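PDB 6M4K: alpha-amylase from Eisenia fetida, which probably catalyses the endohydrolysis of alpha-1,4-glucosidic linkages in starch-like polysaccharides, with calcium and chloride as cofactors. Local coordinates for residues A[391-394]-A[395-398]; A[27-30]-A[31-34]; A[182-185]-A[186-190]. All coordinates share one frame; numbering follows the deposited sequence. Where two conformers were deposited one is given.

In the fold
All three contacts are short stretches of helix in the family 13 catalytic region, whose core is a closed barrel of eight parallel strands. Along the chain contact 2 comes first, on helix 27-39 between strands 19-22 and 44-47. Contact 3 follows on helix 176-192, just ahead of strand 196-199. Contact 1 is last, on helix 389-401, after strand 339-344. The centres of contacts 1 and 2 are about 21 Å apart, those of 2 and 3 about 22 Å and those of 1 and 3 about 34 Å. None touches another. These are outer helices packed round the barrel: contact 3 lies toward the calcium site, and contact 1 joins the barrel to the C-terminal all-beta domain.

Contact 1 of 3, residues A[391-394]-A[395-398]; sequences MYNM and VRFH
In M394, CG is anti to the carbonyl carbon (chi1 -75°), and the chain then bends at chi2 and chi3 toward the ring of F397. In F397, CG is anti to the backbone N (chi1 -179°). The two side chains run alongside each other in the same direction. The methyl CE of M394 lies over one face of the F397 ring, offset toward the rim, and is 3.6 Å from F397 CG. This is a CH-pi contact. M394 SD is oblique to the same ring, 4.7 Å from its centroid, which adds a Met-aromatic contact. Helix 389-401 lies between barrel strand 339-344, where M391 and V395 touch L342, and strand 492-496 of the C-terminal all-beta domain, where M394 and F397 touch A494. N393 and R396 lie side by side on another flank, with amide and guanidinium planes 17° apart. OD1 of N393 is over one face of the guanidinium, 3.4 Å from R396 NH2, but the angle is too poor for a hydrogen bond. The polar ends are held elsewhere: N393 ND2 donates to V452 O, and R396 NH2 to D456 O. Water 1 ties the pair as well, donating to N393 O at 2.8 Å and accepting from R396 NE at 2.7 Å. With an alanine at N393, V452 O would probably lose this donor, and the R396 guanidinium the amide oxygen over one face. Helical bonds underlie the contact, such as F397 N to N393 O at 2.9 Å.

Contact 2 of 3, residues A[27-30]-A[31-34]; sequences WTDI and EREC. With SO4 (sulfate ion), chain G.
T28 and R32, one turn apart, share a water beside a bound sulfate, and T28 OG1 is only 2.3 Å from sulfate O2. The distance is so short that the hydrogen bond between them is doubtful in detail. The sulfate probably came from the crystallisation liquor, and K26 NZ also bonds to it. Water 2 donates to T28 OG1 at 2.7 Å and accepts from R32 NH1 at 2.6 Å. It lies in the guanidinium plane, at the edge. D29 OD1 is at the edge too and forms a salt bridge with R32 NH1 at 2.8 Å. The carboxylate and guanidinium planes are 58° apart, so the carboxylate does not lie flat against its partner. T28 O sits over one guanidinium face, 3.5 Å from NH1 of R32. With CG anti to the carbonyl carbon (chi1 -59°), the extended R32 chain leans back along the helix toward T28 and D29. Helix 27-39 is the crossover helix of the beta-alpha-beta unit between strands 19-22 and 44-47. On its barrel side I30 touches V45 and V47. C34 SG, 4.3 Å from I30 CG2, is disulfide-bonded to C91 of helix 81-93. D29 OD2 accepts from V375 N. Water 3 donates to both D29 O and E33 OE1, the latter at 3.0 Å. E33 OE2 goes on to a salt bridge with R387 and a hydrogen bond with H386.

Contact 3 of 3, residues A[182-185]-A[186-190]; sequences EAEF and ANRLI
E184 and R188, one helical turn apart, form a two-bonded salt bridge. R188 grips the carboxylate side-on, with NE to E184 OE2 and NH2 to E184 OE1, each at 2.9 Å. Both bonds are nearly straight. Carboxylate and guanidinium are nearly coplanar, 10° apart. OE1 uses its syn lone pair, while OE2 is met on the syn side somewhat out of plane. The chi3 torsion of R188 is nearly eclipsed (20°), a strained turn that brings NE and NH2 to the acid. A crystal neighbour also touches this residue. R188 NH1 donates to Y72 O, which further limits rotation of the group. R188 NH2 also comes near the edge of the F185 ring, 4.2 Å from F185 CD1. Next to it, L189 CD2 packs obliquely on that ring, 3.9 Å from F185 CE1. The F185 ring meets Y72 as well. N187 reaches out by hydrogen bonds to R216 O and N218 N. On the barrel side A186 and I190 touch F197. Earlier in the same helix, the side chain of E182 lies about 9 Å from the bound calcium ion. Such packing is that of an outer helix of a TIM barrel, here helix 176-192 leading into barrel strand 196-199.

Contact 1 of 3, residues A[391-394]-A[395-398]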
ATOM      1  N   MET A 391       0.985  -0.047  15.364  1.00 15.50           N
ATOM      2  CA  MET A 391       0.645   0.645  14.125  0.70 15.39           C
ATOM      3  C   MET A 391      -0.352   1.769  14.369  1.00 14.83           C
ATOM      4  O   MET A 391      -0.101   2.915  14.005  1.00 14.78           O
ATOM      5  CB  MET A 391       0.062  -0.333  13.107  0.70 16.48           C
ATOM      6  CG  MET A 391       1.085  -0.954  12.202  0.70 17.09           C
ATOM      7  SD  MET A 391       2.359  -1.838  13.122  0.70 18.20           S
ATOM      8  CE  MET A 391       3.143  -2.761  11.805  0.70 16.06           C
ATOM      9  N   TYR A 392      -1.500   1.460  14.970  1.00 14.15           N
ATOM     10  CA  TYR A 392      -2.513   2.509  15.064  1.00 13.82           C
ATOM     11  C   TYR A 392      -2.102   3.630  16.005  1.00 16.47           C
ATOM     12  O   TYR A 392      -2.474   4.785  15.772  1.00 13.98           O
ATOM     13  CB  TYR A 392      -3.923   1.968  15.321  1.00 15.36           C
ATOM     14  CG  TYR A 392      -4.203   1.333  16.672  1.00 15.91           C
ATOM     15  CD1 TYR A 392      -4.260   2.091  17.832  1.00 16.24           C
ATOM     16  CD2 TYR A 392      -4.472  -0.024  16.764  1.00 15.32           C
ATOM     17  CE1 TYR A 392      -4.543   1.503  19.059  1.00 17.63           C
ATOM     18  CE2 TYR A 392      -4.777  -0.618  17.977  1.00 16.28           C
ATOM     19  CZ  TYR A 392      -4.795   0.144  19.116  1.00 17.57           C
ATOM     20  OH  TYR A 392      -5.084  -0.462  20.332  1.00 20.58           O
ATOM     21  N   ASN A 393      -1.305   3.342  17.039  1.00 13.97           N
ATOM     22  CA  ASN A 393      -0.830   4.434  17.880  1.00 15.21           C
ATOM     23  C   ASN A 393       0.232   5.267  17.176  1.00 13.39           C
ATOM     24  O   ASN A 393       0.368   6.461  17.459  1.00 13.71           O
ATOM     25  CB  ASN A 393      -0.345   3.913  19.231  1.00 15.11           C
ATOM     26  CG  ASN A 393      -1.463   3.847  20.251  1.00 18.10           C
ATOM     27  OD1 ASN A 393      -2.614   4.163  19.941  1.00 18.32           O
ATOM     28  ND2 ASN A 393      -1.133   3.449  21.477  1.00 18.24           N
ATOM     29  N   MET A 394       0.982   4.667  16.247  1.00 14.05           N
ATOM     30  CA  MET A 394       1.886   5.460  15.430  1.00 12.27           C
ATOM     31  C   MET A 394       1.155   6.204  14.320  1.00 13.52           C
ATOM     32  O   MET A 394       1.654   7.237  13.861  1.00 13.66           O
ATOM     33  CB  MET A 394       3.039   4.618  14.879  1.00 15.47           C
ATOM     34  CG  MET A 394       4.098   4.275  15.933  1.00 16.30           C
ATOM     35  SD  MET A 394       4.769   5.708  16.799  1.00 15.96           S
ATOM     36  CE  MET A 394       5.407   6.680  15.430  1.00 16.33           C
ATOM     37  N   VAL A 395      -0.015   5.723  13.896  1.00 13.36           N
ATOM     38  CA  VAL A 395      -0.863   6.539  13.029  1.00 13.75           C
ATOM     39  C   VAL A 395      -1.355   7.767  13.780  1.00 14.22           C
ATOM     40  O   VAL A 395      -1.332   8.883  13.247  1.00 13.76           O
ATOM     41  CB  VAL A 395      -2.009   5.690  12.460  1.00 13.37           C
ATOM     42  CG1 VAL A 395      -3.100   6.557  11.811  1.00 14.51           C
ATOM     43  CG2 VAL A 395      -1.451   4.657  11.478  1.00 14.31           C
ATOM     44  N   ARG A 396      -1.772   7.591  15.036  1.00 14.00           N
ATOM     45  CA  ARG A 396      -2.128   8.742  15.858  1.00 15.08           C
ATOM     46  C   ARG A 396      -0.945   9.690  16.030  1.00 14.47           C
ATOM     47  O   ARG A 396      -1.107  10.908  15.902  1.00 14.77           O
ATOM     48  CB  ARG A 396      -2.710   8.286  17.203  1.00 14.83           C
ATOM     49  CG  ARG A 396      -3.166   9.448  18.086  1.00 16.11           C
ATOM     50  CD  ARG A 396      -3.998   8.970  19.258  1.00 18.50           C
ATOM     51  NE  ARG A 396      -3.198   8.122  20.137  1.00 17.61           N
ATOM     52  CZ  ARG A 396      -3.629   7.598  21.278  1.00 22.47           C
ATOM     53  NH1 ARG A 396      -4.869   7.826  21.691  1.00 24.79           N
ATOM     54  NH2 ARG A 396      -2.808   6.849  22.007  1.00 20.50           N
ATOM     55  N   PHE A 397       0.255   9.154  16.297  1.00 13.36           N
ATOM     56  CA  PHE A 397       1.459   9.982  16.366  1.00 14.09           C
ATOM     57  C   PHE A 397       1.627  10.775  15.078  1.00 13.60           C
ATOM     58  O   PHE A 397       1.829  11.991  15.101  1.00 14.00           O
ATOM     59  CB  PHE A 397       2.675   9.070  16.597  1.00 14.28           C
ATOM     60  CG  PHE A 397       4.008   9.790  16.727  1.00 14.42           C
ATOM     61  CD1 PHE A 397       4.652  10.316  15.615  1.00 14.36           C
ATOM     62  CD2 PHE A 397       4.658   9.857  17.960  1.00 14.93           C
ATOM     63  CE1 PHE A 397       5.877  10.937  15.733  1.00 14.61           C
ATOM     64  CE2 PHE A 397       5.891  10.472  18.091  1.00 15.09           C
ATOM     65  CZ  PHE A 397       6.503  11.022  16.983  1.00 15.08           C
ATOM     66  N   HIS A 398       1.551  10.084  13.942  1.00 13.52           N
ATOM     67  CA  HIS A 398       1.655  10.718  12.631  1.00 13.34           C
ATOM     68  C   HIS A 398       0.643  11.843  12.479  1.00 12.89           C
ATOM     69  O   HIS A 398       0.982  12.930  11.999  1.00 14.19           O
ATOM     70  CB  HIS A 398       1.392   9.627  11.591  1.00 13.10           C
ATOM     71  CG  HIS A 398       1.307  10.105  10.172  1.00 13.05           C
ATOM     72  ND1 HIS A 398       2.375  10.051   9.303  1.00 14.90           N
ATOM     73  CD2 HIS A 398       0.259  10.574   9.454  1.00 14.21           C
ATOM     74  CE1 HIS A 398       1.991  10.479   8.110  1.00 13.50           C
ATOM     75  NE2 HIS A 398       0.718  10.827   8.184  1.00 14.67           N
TER
HETATM   76  O   HOH W   1      -0.613   7.324  19.929  1.00 15.64           O

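Contact 2 of 3, residues A[27-30]-A[31-34]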
ATOM      1  N   TRP A  27     -16.363  -7.013   0.665  1.00 13.30           N
ATOM      2  CA  TRP A  27     -16.970  -5.691   0.797  1.00 14.02           C
ATOM      3  C   TRP A  27     -17.734  -5.547   2.108  1.00 13.63           C
ATOM      4  O   TRP A  27     -17.697  -4.485   2.743  1.00 14.57           O
ATOM      5  CB  TRP A  27     -17.875  -5.381  -0.390  1.00 13.42           C
ATOM      6  CG  TRP A  27     -17.261  -5.553  -1.748  1.00 13.59           C
ATOM      7  CD1 TRP A  27     -17.915  -5.927  -2.874  1.00 13.67           C
ATOM      8  CD2 TRP A  27     -15.887  -5.338  -2.143  1.00 12.34           C
ATOM      9  NE1 TRP A  27     -17.059  -5.976  -3.941  1.00 13.83           N
ATOM     10  CE2 TRP A  27     -15.805  -5.620  -3.522  1.00 13.23           C
ATOM     11  CE3 TRP A  27     -14.719  -4.972  -1.464  1.00 13.65           C
ATOM     12  CZ2 TRP A  27     -14.608  -5.533  -4.240  1.00 13.49           C
ATOM     13  CZ3 TRP A  27     -13.534  -4.886  -2.174  1.00 13.95           C
ATOM     14  CH2 TRP A  27     -13.489  -5.166  -3.547  1.00 13.89           C
ATOM     15  N   THR A  28     -18.437  -6.601   2.533  1.00 14.13           N
ATOM     16  CA  THR A  28     -19.170  -6.489   3.789  1.00 14.66           C
ATOM     17  C   THR A  28     -18.237  -6.277   4.968  1.00 14.31           C
ATOM     18  O   THR A  28     -18.587  -5.559   5.913  1.00 16.17           O
ATOM     19  CB  THR A  28     -20.027  -7.727   4.023  1.00 15.44           C
ATOM     20  OG1 THR A  28     -19.209  -8.897   3.919  1.00 17.35           O
ATOM     21  CG2 THR A  28     -21.168  -7.784   3.008  1.00 18.71           C
ATOM     22  N   ASP A  29     -17.039  -6.874   4.922  1.00 14.05           N
ATOM     23  CA  ASP A  29     -16.066  -6.678   5.994  1.00 15.10           C
ATOM     24  C   ASP A  29     -15.439  -5.290   5.947  1.00 13.53           C
ATOM     25  O   ASP A  29     -15.247  -4.664   6.990  1.00 14.56           O
ATOM     26  CB  ASP A  29     -15.000  -7.775   5.977  1.00 15.21           C
ATOM     27  CG  ASP A  29     -15.508  -9.070   6.584  1.00 17.88           C
ATOM     28  OD1 ASP A  29     -16.346  -9.007   7.516  1.00 21.07           O
ATOM     29  OD2 ASP A  29     -15.067 -10.133   6.133  1.00 18.16           O
ATOM     30  N   ILE A  30     -15.112  -4.795   4.751  1.00 13.63           N
ATOM     31  CA  ILE A  30     -14.576  -3.439   4.661  1.00 12.94           C
ATOM     32  C   ILE A  30     -15.610  -2.436   5.142  1.00 13.15           C
ATOM     33  O   ILE A  30     -15.292  -1.509   5.892  1.00 14.56           O
ATOM     34  CB  ILE A  30     -14.077  -3.136   3.238  1.00 12.84           C
ATOM     35  CG1 ILE A  30     -12.945  -4.102   2.872  1.00 13.57           C
ATOM     36  CG2 ILE A  30     -13.629  -1.676   3.125  1.00 13.76           C
ATOM     37  CD1 ILE A  30     -12.337  -3.865   1.510  1.00 15.05           C
ATOM     38  N   GLU A  31     -16.872  -2.646   4.764  1.00 14.16           N
ATOM     39  CA  GLU A  31     -17.940  -1.755   5.196  1.00 14.48           C
ATOM     40  C   GLU A  31     -17.991  -1.641   6.716  1.00 15.66           C
ATOM     41  O   GLU A  31     -18.093  -0.535   7.262  1.00 17.35           O
ATOM     42  CB  GLU A  31     -19.273  -2.246   4.634  1.00 16.06           C
ATOM     43  CG  GLU A  31     -20.433  -1.330   4.979  1.00 18.04           C
ATOM     44  CD  GLU A  31     -21.744  -1.748   4.355  1.00 19.55           C
ATOM     45  OE1 GLU A  31     -21.801  -2.801   3.702  1.00 24.93           O
ATOM     46  OE2 GLU A  31     -22.730  -0.999   4.524  1.00 27.43           O
ATOM     47  N   ARG A  32     -17.908  -2.775   7.419  1.00 16.16           N
ATOM     48  CA  ARG A  32     -17.877  -2.731   8.879  0.50 16.46           C
ATOM     49  C   ARG A  32     -16.583  -2.107   9.383  1.00 17.48           C
ATOM     50  O   ARG A  32     -16.594  -1.322  10.340  1.00 19.81           O
ATOM     51  CB  ARG A  32     -18.046  -4.136   9.455  0.50 20.57           C
ATOM     52  CG  ARG A  32     -19.340  -4.814   9.055  0.50 25.79           C
ATOM     53  CD  ARG A  32     -19.627  -6.032   9.911  0.50 32.02           C
ATOM     54  NE  ARG A  32     -20.547  -6.948   9.242  0.50 31.53           N
ATOM     55  CZ  ARG A  32     -20.156  -7.956   8.470  0.50 34.34           C
ATOM     56  NH1 ARG A  32     -18.862  -8.178   8.278  0.50 28.25           N
ATOM     57  NH2 ARG A  32     -21.053  -8.744   7.893  0.50 35.24           N
ATOM     58  N   GLU A  33     -15.461  -2.433   8.748  1.00 15.68           N
ATOM     59  CA  GLU A  33     -14.171  -1.937   9.204  1.00 16.18           C
ATOM     60  C   GLU A  33     -14.074  -0.419   9.126  1.00 16.23           C
ATOM     61  O   GLU A  33     -13.293   0.181   9.865  1.00 15.62           O
ATOM     62  CB  GLU A  33     -13.055  -2.583   8.383  1.00 16.04           C
ATOM     63  CG  GLU A  33     -11.676  -2.432   9.001  1.00 16.19           C
ATOM     64  CD  GLU A  33     -11.492  -3.270  10.257  1.00 18.03           C
ATOM     65  OE1 GLU A  33     -12.433  -3.994  10.665  1.00 18.55           O
ATOM     66  OE2 GLU A  33     -10.387  -3.218  10.832  1.00 17.21           O
ATOM     67  N   CYS A  34     -14.848   0.220   8.242  1.00 15.23           N
ATOM     68  CA  CYS A  34     -14.751   1.669   8.110  1.00 14.06           C
ATOM     69  C   CYS A  34     -15.053   2.392   9.417  1.00 14.03           C
ATOM     70  O   CYS A  34     -14.470   3.445   9.672  1.00 14.57           O
ATOM     71  CB  CYS A  34     -15.603   2.169   6.938  1.00 17.20           C
ATOM     72  SG  CYS A  34     -14.745   1.876   5.371  1.00 16.10           S
TER
HETATM   73  S   SO4 G 606     -20.632 -11.963   2.357  0.50 23.49           S
HETATM   74  O1  SO4 G 606     -20.324 -11.722   0.956  0.50 31.78           O
HETATM   75  O2  SO4 G 606     -19.962 -10.936   3.137  0.50 28.04           O
HETATM   76  O3  SO4 G 606     -20.089 -13.258   2.759  0.50 19.78           O
HETATM   77  O4  SO4 G 606     -22.079 -11.909   2.561  0.50 35.43           O
HETATM   78  O   HOH W   2     -18.645  -9.935   6.393  1.00 26.80           O
HETATM   79  O   HOH W   3     -14.680  -5.852   9.895  1.00 31.44           O

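Contact 3 of 3, residues A[182-185]-A[186-190]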
ATOM      1  N   GLU A 182     -11.990   1.702 -20.873  1.00 15.96           N
ATOM      2  CA  GLU A 182     -11.379   1.737 -19.550  1.00 16.29           C
ATOM      3  C   GLU A 182     -11.812   2.976 -18.777  1.00 14.70           C
ATOM      4  O   GLU A 182     -12.063   2.902 -17.567  1.00 16.23           O
ATOM      5  CB  GLU A 182      -9.863   1.603 -19.673  1.00 15.73           C
ATOM      6  CG  GLU A 182      -9.490   0.212 -20.197  1.00 16.05           C
ATOM      7  CD  GLU A 182      -8.022  -0.101 -20.148  1.00 17.12           C
ATOM      8  OE1 GLU A 182      -7.213   0.819 -20.346  1.00 18.28           O
ATOM      9  OE2 GLU A 182      -7.688  -1.294 -19.922  1.00 16.17           O
ATOM     10  N   ALA A 183     -11.955   4.115 -19.463  1.00 16.16           N
ATOM     11  CA  ALA A 183     -12.468   5.304 -18.789  1.00 15.12           C
ATOM     12  C   ALA A 183     -13.918   5.137 -18.365  1.00 16.72           C
ATOM     13  O   ALA A 183     -14.315   5.661 -17.321  1.00 17.01           O
ATOM     14  CB  ALA A 183     -12.311   6.531 -19.684  1.00 16.92           C
ATOM     15  N   GLU A 184     -14.731   4.420 -19.151  1.00 16.61           N
ATOM     16  CA  GLU A 184     -16.111   4.184 -18.742  1.00 16.19           C
ATOM     17  C   GLU A 184     -16.157   3.402 -17.439  1.00 16.59           C
ATOM     18  O   GLU A 184     -16.966   3.702 -16.555  1.00 15.76           O
ATOM     19  CB  GLU A 184     -16.875   3.422 -19.830  1.00 18.18           C
ATOM     20  CG  GLU A 184     -18.386   3.232 -19.543  1.00 20.83           C
ATOM     21  CD  GLU A 184     -18.705   2.137 -18.522  1.00 24.83           C
ATOM     22  OE1 GLU A 184     -17.968   1.127 -18.468  1.00 24.26           O
ATOM     23  OE2 GLU A 184     -19.697   2.281 -17.768  1.00 26.36           O
ATOM     24  N   PHE A 185     -15.308   2.377 -17.325  1.00 16.01           N
ATOM     25  CA  PHE A 185     -15.195   1.594 -16.096  1.00 14.64           C
ATOM     26  C   PHE A 185     -14.824   2.487 -14.917  1.00 14.29           C
ATOM     27  O   PHE A 185     -15.522   2.516 -13.896  1.00 15.09           O
ATOM     28  CB  PHE A 185     -14.130   0.520 -16.338  1.00 15.69           C
ATOM     29  CG  PHE A 185     -13.642  -0.184 -15.092  1.00 15.47           C
ATOM     30  CD1 PHE A 185     -14.523  -0.803 -14.221  1.00 15.35           C
ATOM     31  CD2 PHE A 185     -12.289  -0.253 -14.824  1.00 16.12           C
ATOM     32  CE1 PHE A 185     -14.048  -1.470 -13.088  1.00 15.12           C
ATOM     33  CE2 PHE A 185     -11.811  -0.912 -13.706  1.00 17.05           C
ATOM     34  CZ  PHE A 185     -12.692  -1.522 -12.840  1.00 17.93           C
ATOM     35  N   ALA A 186     -13.746   3.257 -15.061  1.00 14.75           N
ATOM     36  CA  ALA A 186     -13.326   4.135 -13.975  1.00 14.41           C
ATOM     37  C   ALA A 186     -14.401   5.163 -13.640  1.00 15.09           C
ATOM     38  O   ALA A 186     -14.668   5.427 -12.462  1.00 15.12           O
ATOM     39  CB  ALA A 186     -12.013   4.818 -14.344  1.00 14.95           C
ATOM     40  N   ASN A 187     -15.048   5.741 -14.661  1.00 15.58           N
ATOM     41  CA  ASN A 187     -16.063   6.759 -14.407  1.00 15.96           C
ATOM     42  C   ASN A 187     -17.298   6.197 -13.720  1.00 15.90           C
ATOM     43  O   ASN A 187     -17.948   6.902 -12.940  1.00 16.05           O
ATOM     44  CB  ASN A 187     -16.456   7.454 -15.712  1.00 17.24           C
ATOM     45  CG  ASN A 187     -15.475   8.525 -16.099  1.00 17.28           C
ATOM     46  OD1 ASN A 187     -14.826   9.101 -15.229  1.00 17.51           O
ATOM     47  ND2 ASN A 187     -15.355   8.806 -17.401  1.00 18.07           N
ATOM     48  N   ARG A 188     -17.668   4.955 -14.031  1.00 16.14           N
ATOM     49  CA  ARG A 188     -18.795   4.340 -13.345  1.00 15.15           C
ATOM     50  C   ARG A 188     -18.507   4.236 -11.857  1.00 15.51           C
ATOM     51  O   ARG A 188     -19.350   4.578 -11.019  1.00 15.99           O
ATOM     52  CB  ARG A 188     -19.075   2.965 -13.967  1.00 17.53           C
ATOM     53  CG  ARG A 188     -20.251   2.202 -13.370  1.00 20.51           C
ATOM     54  CD  ARG A 188     -20.768   1.085 -14.310  1.00 20.74           C
ATOM     55  NE  ARG A 188     -19.778   0.690 -15.303  1.00 23.64           N
ATOM     56  CZ  ARG A 188     -19.088  -0.447 -15.261  1.00 23.65           C
ATOM     57  NH1 ARG A 188     -19.303  -1.315 -14.280  1.00 24.06           N
ATOM     58  NH2 ARG A 188     -18.184  -0.714 -16.194  1.00 23.92           N
ATOM     59  N   LEU A 189     -17.279   3.839 -11.517  1.00 14.82           N
ATOM     60  CA  LEU A 189     -16.915   3.704 -10.113  0.50 14.57           C
ATOM     61  C   LEU A 189     -16.818   5.065  -9.432  1.00 13.60           C
ATOM     62  O   LEU A 189     -17.291   5.223  -8.296  1.00 14.61           O
ATOM     63  CB  LEU A 189     -15.628   2.893  -9.979  0.50 14.73           C
ATOM     64  CG  LEU A 189     -15.806   1.366  -9.967  0.50 15.04           C
ATOM     65  CD1 LEU A 189     -16.629   0.833 -11.144  0.50 14.64           C
ATOM     66  CD2 LEU A 189     -14.452   0.693  -9.920  0.50 15.87           C
ATOM     67  N   ILE A 190     -16.240   6.061 -10.112  1.00 14.00           N
ATOM     68  CA  ILE A 190     -16.219   7.416  -9.566  1.00 14.60           C
ATOM     69  C   ILE A 190     -17.641   7.893  -9.298  1.00 14.03           C
ATOM     70  O   ILE A 190     -17.927   8.471  -8.242  1.00 14.59           O
ATOM     71  CB  ILE A 190     -15.465   8.360 -10.518  1.00 14.83           C
ATOM     72  CG1 ILE A 190     -13.974   8.041 -10.518  1.00 15.17           C
ATOM     73  CG2 ILE A 190     -15.678   9.817 -10.109  1.00 17.22           C
ATOM     74  CD1 ILE A 190     -13.218   8.717 -11.650  1.00 16.11           C
TER